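Local coordinates for COG1633: Uncharacterized conserved protein (Magnetospirillum magnetotacticum, PDB 2OH3), which is a rubrerythrin-like metal-binding protein that holds a zinc ion inside its helical bundle, at the zinc ion site and the interface of chains A and B. Sequence-based numbering; all coordinates share one arbitrary frame. Chains: chain A/B, COG1633: Uncharacterized conserved protein.

Contact 1: the zinc ion site. Residues chain A 24, 46, 49, 105, 134-135, 138. With ZN (zinc ion), chain C; IMD (imidazole), chain D.
A rubrerythrin-family metal site inside a helical bundle holds one zinc ion by carboxylates, a histidine and an imidazole. A:Glu135 and A:His138, one helical turn apart in helix 122-148, form the ExxH motif typical of ferritin-like proteins; A:Glu105 comes from helix 94-118. The shell is near tetrahedral. A:Glu135 OE1 binds ZN at 1.9 Å, its chain bent at chi2 (-52°) so that one carboxylate oxygen points at the metal. A:Glu105 OE1 lies 2.0 Å from ZN, while its second oxygen, OE2, stays at a loose 2.8 Å, so the carboxylate binds essentially monodentate, with OE2 at most a weak contact. A:His138 uses ND1, at 2.1 Å from ZN. Imidazole, a common crystallisation additive, completes the modelled shell through N1, 2.0 Å from ZN.

Hydrogen bonds of a second shell orient these ligands. The phenol OH of A:Tyr24 gives a bond of 2.6 Å to A:Glu105 OE2, on the lone pair directed away from OE1 and at the edge of the tyrosine ring; it steadies the carboxylate's rotation and would tend to draw charge toward the outer oxygen. On the far side of the histidine, A:His138 NE2 donates to A:Glu134 OE2 over 3.3 Å, a bent bond tilted 29° from the imidazole plane, which may make ND1 a slightly stronger donor to the metal.

Packing fixes the flat groups. A:Phe49 meets the imidazole ligand edge-to-face, the planes 77° apart, and the same phenyl ring carries A:His138 CE1 over its centre. The A:His138 ring lies between the selenium of A:Met46, modelled as selenomethionine, on one face and the backbone O of A:Glu134 on the other. A:Met46 CB covers a face of A:Tyr24, whose CE2 touches imidazole C5 at 3.5 Å.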
# COMPACT_ATOMS: atom_id res chain seq x y z
N TYR A 24 6.58 8.86 -5.00
CA TYR A 24 7.70 9.71 -5.44
C TYR A 24 8.11 10.83 -4.49
O TYR A 24 9.29 11.08 -4.37
CB TYR A 24 7.43 10.26 -6.82
CG TYR A 24 7.71 9.27 -7.93
CD1 TYR A 24 8.99 8.77 -8.12
CD2 TYR A 24 6.73 8.89 -8.83
CE1 TYR A 24 9.28 7.87 -9.12
CE2 TYR A 24 7.02 8.04 -9.88
CZ TYR A 24 8.30 7.50 -9.99
OH TYR A 24 8.65 6.65 -10.99
N MSE A 46 9.16 13.46 -11.35
CA MSE A 46 8.12 12.45 -11.50
C MSE A 46 6.88 12.78 -10.67
O MSE A 46 5.77 12.57 -11.15
CB MSE A 46 8.66 11.06 -11.12
CG MSE A 46 9.73 10.37 -12.05
SE MSE A 46 9.06 10.04 -13.89
CE MSE A 46 7.72 9.35 -13.60
N PHE A 49 5.07 15.46 -12.50
CA PHE A 49 4.34 14.92 -13.63
C PHE A 49 3.02 14.31 -13.11
O PHE A 49 1.95 14.51 -13.73
CB PHE A 49 5.18 13.86 -14.39
CG PHE A 49 4.38 13.08 -15.40
CD1 PHE A 49 3.60 12.00 -15.01
CD2 PHE A 49 4.37 13.45 -16.73
CE1 PHE A 49 2.83 11.27 -15.95
CE2 PHE A 49 3.58 12.74 -17.67
CZ PHE A 49 2.83 11.65 -17.27
N GLU A 105 6.40 1.82 -12.23
CA GLU A 105 6.15 2.47 -13.50
C GLU A 105 5.71 1.44 -14.52
O GLU A 105 4.78 1.69 -15.26
CB GLU A 105 7.43 3.13 -14.04
CG GLU A 105 7.84 4.40 -13.35
CD GLU A 105 6.98 5.57 -13.73
OE1 GLU A 105 6.36 5.50 -14.80
OE2 GLU A 105 6.92 6.55 -12.98
N GLU A 134 3.55 7.09 -22.80
CA GLU A 134 4.26 7.98 -21.89
C GLU A 134 4.87 7.25 -20.69
O GLU A 134 5.99 7.56 -20.29
CB GLU A 134 3.35 9.13 -21.41
CG GLU A 134 4.02 10.13 -20.45
CD GLU A 134 4.90 11.19 -21.10
OE1 GLU A 134 4.75 11.47 -22.31
OE2 GLU A 134 5.73 11.76 -20.38
N GLU A 135 4.18 6.28 -20.11
CA GLU A 135 4.75 5.56 -19.00
C GLU A 135 5.98 4.83 -19.46
O GLU A 135 6.93 4.74 -18.71
CB GLU A 135 3.72 4.63 -18.35
CG GLU A 135 2.57 5.45 -17.74
CD GLU A 135 3.09 6.54 -16.81
OE1 GLU A 135 3.95 6.21 -16.00
OE2 GLU A 135 2.72 7.72 -16.93
N HIS A 138 8.95 6.77 -19.33
CA HIS A 138 9.47 6.88 -17.95
C HIS A 138 10.35 5.71 -17.58
O HIS A 138 11.38 5.88 -16.92
CB HIS A 138 8.34 6.96 -16.95
CG HIS A 138 7.50 8.17 -17.13
ND1 HIS A 138 6.33 8.38 -16.43
CD2 HIS A 138 7.64 9.25 -17.94
CE1 HIS A 138 5.79 9.52 -16.81
NE2 HIS A 138 6.57 10.08 -17.71
ZN ZN C . 5.30 7.15 -15.13
N1 IMD D . 4.72 8.36 -13.62
C2 IMD D . 3.40 8.49 -13.73
N3 IMD D . 3.00 9.42 -12.79
C4 IMD D . 4.07 9.84 -12.12
C5 IMD D . 5.15 9.19 -12.64

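Contact 2: the interface of chains A and B. Residues chain A 19, 22-23, 26-27, 30, 79, 91; chain B 69-72, 75.
B:Trp72 and A:Glu26 bury most surface in this patch of the two-fold symmetric interface of the deposited pair, perhaps a biological dimer, where the 3-10 turn 71-73 of chain B sits against helix 6-33 of chain A. The indole of B:Trp72 takes the crowded first torsion (chi1 47°) and points its six-membered ring into chain A. A:Leu91 CD1 lies over one face, 3.6 Å from the centroid of that ring, and B:Met70 CB covers the opposite face, so the indole is clamped flat. A:Met30 approaches its outer rim tip to tip, and A:Pro79 crosses near CB.

A:Glu26 is stretched out, its CG anti to the backbone N (chi1 -178°), and its carboxylate caps the turn of chain B. A:Glu26 OE1 accepts from the B:Ser71 hydroxyl OG at 2.6 Å, on the lone pair on the side of OE2, while OE2 takes the backbone N of B:Ser71 at 2.8 Å from above the carboxylate plane. A:Arg23 NE is a second donor to A:Glu26 OE1, at 3.0 Å; OE1 lies in the guanidinium plane, but NE comes from above the carboxylate, whose negative charge the guanidinium would probably offset. The CG methylene of A:Glu26 slides past the selenium of B:Met70, a selenomethionine. An alanine here would lose both bonds to B:Ser71 and the tie to A:Arg23, and would probably loosen the turn that presents B:Trp72.

B:Arg75, extended, grips A:Glu19 end-on. B:Arg75 NH1 bonds A:Glu19 OE2 at 2.8 Å and NH2 bonds OE1 at 3.0 Å, both on the inward lone pairs, with the two planes 9° apart. A:Arg23 CZ lies over a face of the B:Arg75 guanidinium; the nearby glutamates would offset this meeting of like charges. Together the aromatic plug and the flanking ionic grip fasten the turn of one chain to the other's helix, and would hold the pair together if it forms in solution.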
# COMPACT_ATOMS: atom_id res chain seq x y z
N GLU A 19 -1.39 7.75 -6.24
CA GLU A 19 -0.41 6.87 -5.65
C GLU A 19 1.00 7.28 -6.07
O GLU A 19 1.84 7.44 -5.22
CB GLU A 19 -0.71 5.40 -6.00
CG GLU A 19 0.38 4.43 -5.57
CD GLU A 19 0.39 4.09 -4.07
OE1 GLU A 19 -0.34 4.71 -3.28
OE2 GLU A 19 1.12 3.15 -3.66
N GLU A 22 2.40 10.43 -4.24
CA GLU A 22 2.78 10.15 -2.87
C GLU A 22 4.06 9.35 -2.76
O GLU A 22 4.86 9.59 -1.88
CB GLU A 22 1.71 9.32 -2.16
CG GLU A 22 0.50 10.10 -1.78
CD GLU A 22 -0.61 9.19 -1.28
OE1 GLU A 22 -0.29 8.07 -0.75
OE2 GLU A 22 -1.79 9.63 -1.40
N ARG A 23 4.20 8.34 -3.60
CA ARG A 23 5.35 7.43 -3.50
C ARG A 23 6.66 8.11 -3.92
O ARG A 23 7.72 7.87 -3.33
CB ARG A 23 5.16 6.21 -4.37
CG ARG A 23 4.00 5.26 -3.99
CD ARG A 23 4.24 4.43 -2.77
NE ARG A 23 4.26 5.22 -1.55
CZ ARG A 23 3.24 5.90 -1.03
NH1 ARG A 23 2.04 5.91 -1.56
NH2 ARG A 23 3.43 6.58 0.09
N GLU A 26 7.84 10.70 -1.33
CA GLU A 26 8.46 9.88 -0.30
C GLU A 26 9.88 9.47 -0.67
O GLU A 26 10.81 9.64 0.11
CB GLU A 26 7.51 8.69 -0.05
CG GLU A 26 7.86 7.74 0.96
CD GLU A 26 6.68 6.78 1.23
OE1 GLU A 26 6.49 5.85 0.42
OE2 GLU A 26 5.94 6.98 2.22
N LEU A 27 10.06 8.97 -1.89
CA LEU A 27 11.39 8.63 -2.37
C LEU A 27 12.30 9.86 -2.52
O LEU A 27 13.49 9.79 -2.19
CB LEU A 27 11.32 7.84 -3.70
CG LEU A 27 10.68 6.45 -3.74
CD1 LEU A 27 10.55 6.03 -5.19
CD2 LEU A 27 11.46 5.42 -2.95
N MSE A 30 13.60 10.82 0.86
CA MSE A 30 14.64 9.94 1.34
C MSE A 30 15.95 10.15 0.63
O MSE A 30 17.02 10.08 1.26
CB MSE A 30 14.24 8.49 1.17
CG MSE A 30 13.57 7.98 2.39
SE MSE A 30 13.64 6.10 2.29
CE MSE A 30 12.39 6.06 0.88
N PRO A 79 7.92 -3.11 -1.28
CA PRO A 79 9.29 -3.44 -1.69
C PRO A 79 9.83 -4.67 -0.94
O PRO A 79 9.15 -5.17 -0.06
CB PRO A 79 10.07 -2.18 -1.29
CG PRO A 79 9.33 -1.63 -0.11
CD PRO A 79 7.87 -1.93 -0.40
N LEU A 91 15.91 1.02 0.78
CA LEU A 91 15.38 2.02 -0.16
C LEU A 91 16.06 3.37 -0.06
O LEU A 91 15.85 4.21 -0.94
CB LEU A 91 13.88 2.19 -0.00
CG LEU A 91 12.97 1.14 -0.65
CD1 LEU A 91 11.53 1.60 -0.54
CD2 LEU A 91 13.33 0.94 -2.11
N LEU B 69 5.98 8.69 8.97
CA LEU B 69 6.51 7.39 8.58
C LEU B 69 6.39 7.19 7.08
O LEU B 69 5.53 7.79 6.43
CB LEU B 69 5.70 6.28 9.23
CG LEU B 69 5.63 6.25 10.74
CD1 LEU B 69 4.97 4.95 11.13
CD2 LEU B 69 7.02 6.36 11.34
N MSE B 70 7.24 6.32 6.55
CA MSE B 70 7.17 5.93 5.14
C MSE B 70 6.15 4.81 4.98
O MSE B 70 6.00 3.99 5.87
CB MSE B 70 8.54 5.46 4.66
CG MSE B 70 9.66 6.49 4.84
SE MSE B 70 9.46 8.06 3.74
CE MSE B 70 8.47 9.19 4.83
N SER B 71 5.45 4.80 3.85
CA SER B 71 4.39 3.84 3.58
C SER B 71 4.77 2.39 3.88
O SER B 71 3.94 1.65 4.41
CB SER B 71 3.92 3.96 2.14
OG SER B 71 5.00 3.91 1.23
N TRP B 72 5.99 1.98 3.55
CA TRP B 72 6.39 0.58 3.76
C TRP B 72 6.52 0.25 5.24
O TRP B 72 6.47 -0.91 5.59
CB TRP B 72 7.66 0.17 2.98
CG TRP B 72 8.75 1.14 3.12
CD1 TRP B 72 9.72 1.20 4.10
CD2 TRP B 72 8.96 2.26 2.28
NE1 TRP B 72 10.53 2.30 3.89
CE2 TRP B 72 10.07 2.96 2.78
CE3 TRP B 72 8.30 2.74 1.16
CZ2 TRP B 72 10.53 4.11 2.18
CZ3 TRP B 72 8.76 3.87 0.57
CH2 TRP B 72 9.85 4.54 1.06
N ARG B 75 2.00 -0.05 5.84
CA ARG B 75 1.02 -0.64 4.91
C ARG B 75 0.97 -2.17 4.99
O ARG B 75 2.00 -2.83 5.10
CB ARG B 75 1.28 -0.24 3.48
CG ARG B 75 0.83 1.13 3.11
CD ARG B 75 1.06 1.36 1.66
NE ARG B 75 0.39 2.57 1.21
CZ ARG B 75 0.29 2.93 -0.05
NH1 ARG B 75 0.90 2.24 -0.98
NH2 ARG B 75 -0.35 4.04 -0.37
O HOH W 1 -1.55 6.01 1.31

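The centres of the C-alpha atoms of contact 1 and contact 2 lie about 16 Å apart, and no residue belongs to both. Helix 6-33 of chain A joins them: A:Tyr24 turns inward to the metal shell of contact 1, while its neighbour A:Arg23, together with A:Glu19, A:Glu22 and A:Glu26, faces the partner in contact 2. One helix thus lines the metal site within a subunit and supplies much of the surface that meets the other chain. Because the deposited pair is two-fold symmetric, each zinc site has such a helix beside it, so docking could steady the bundle around both metals.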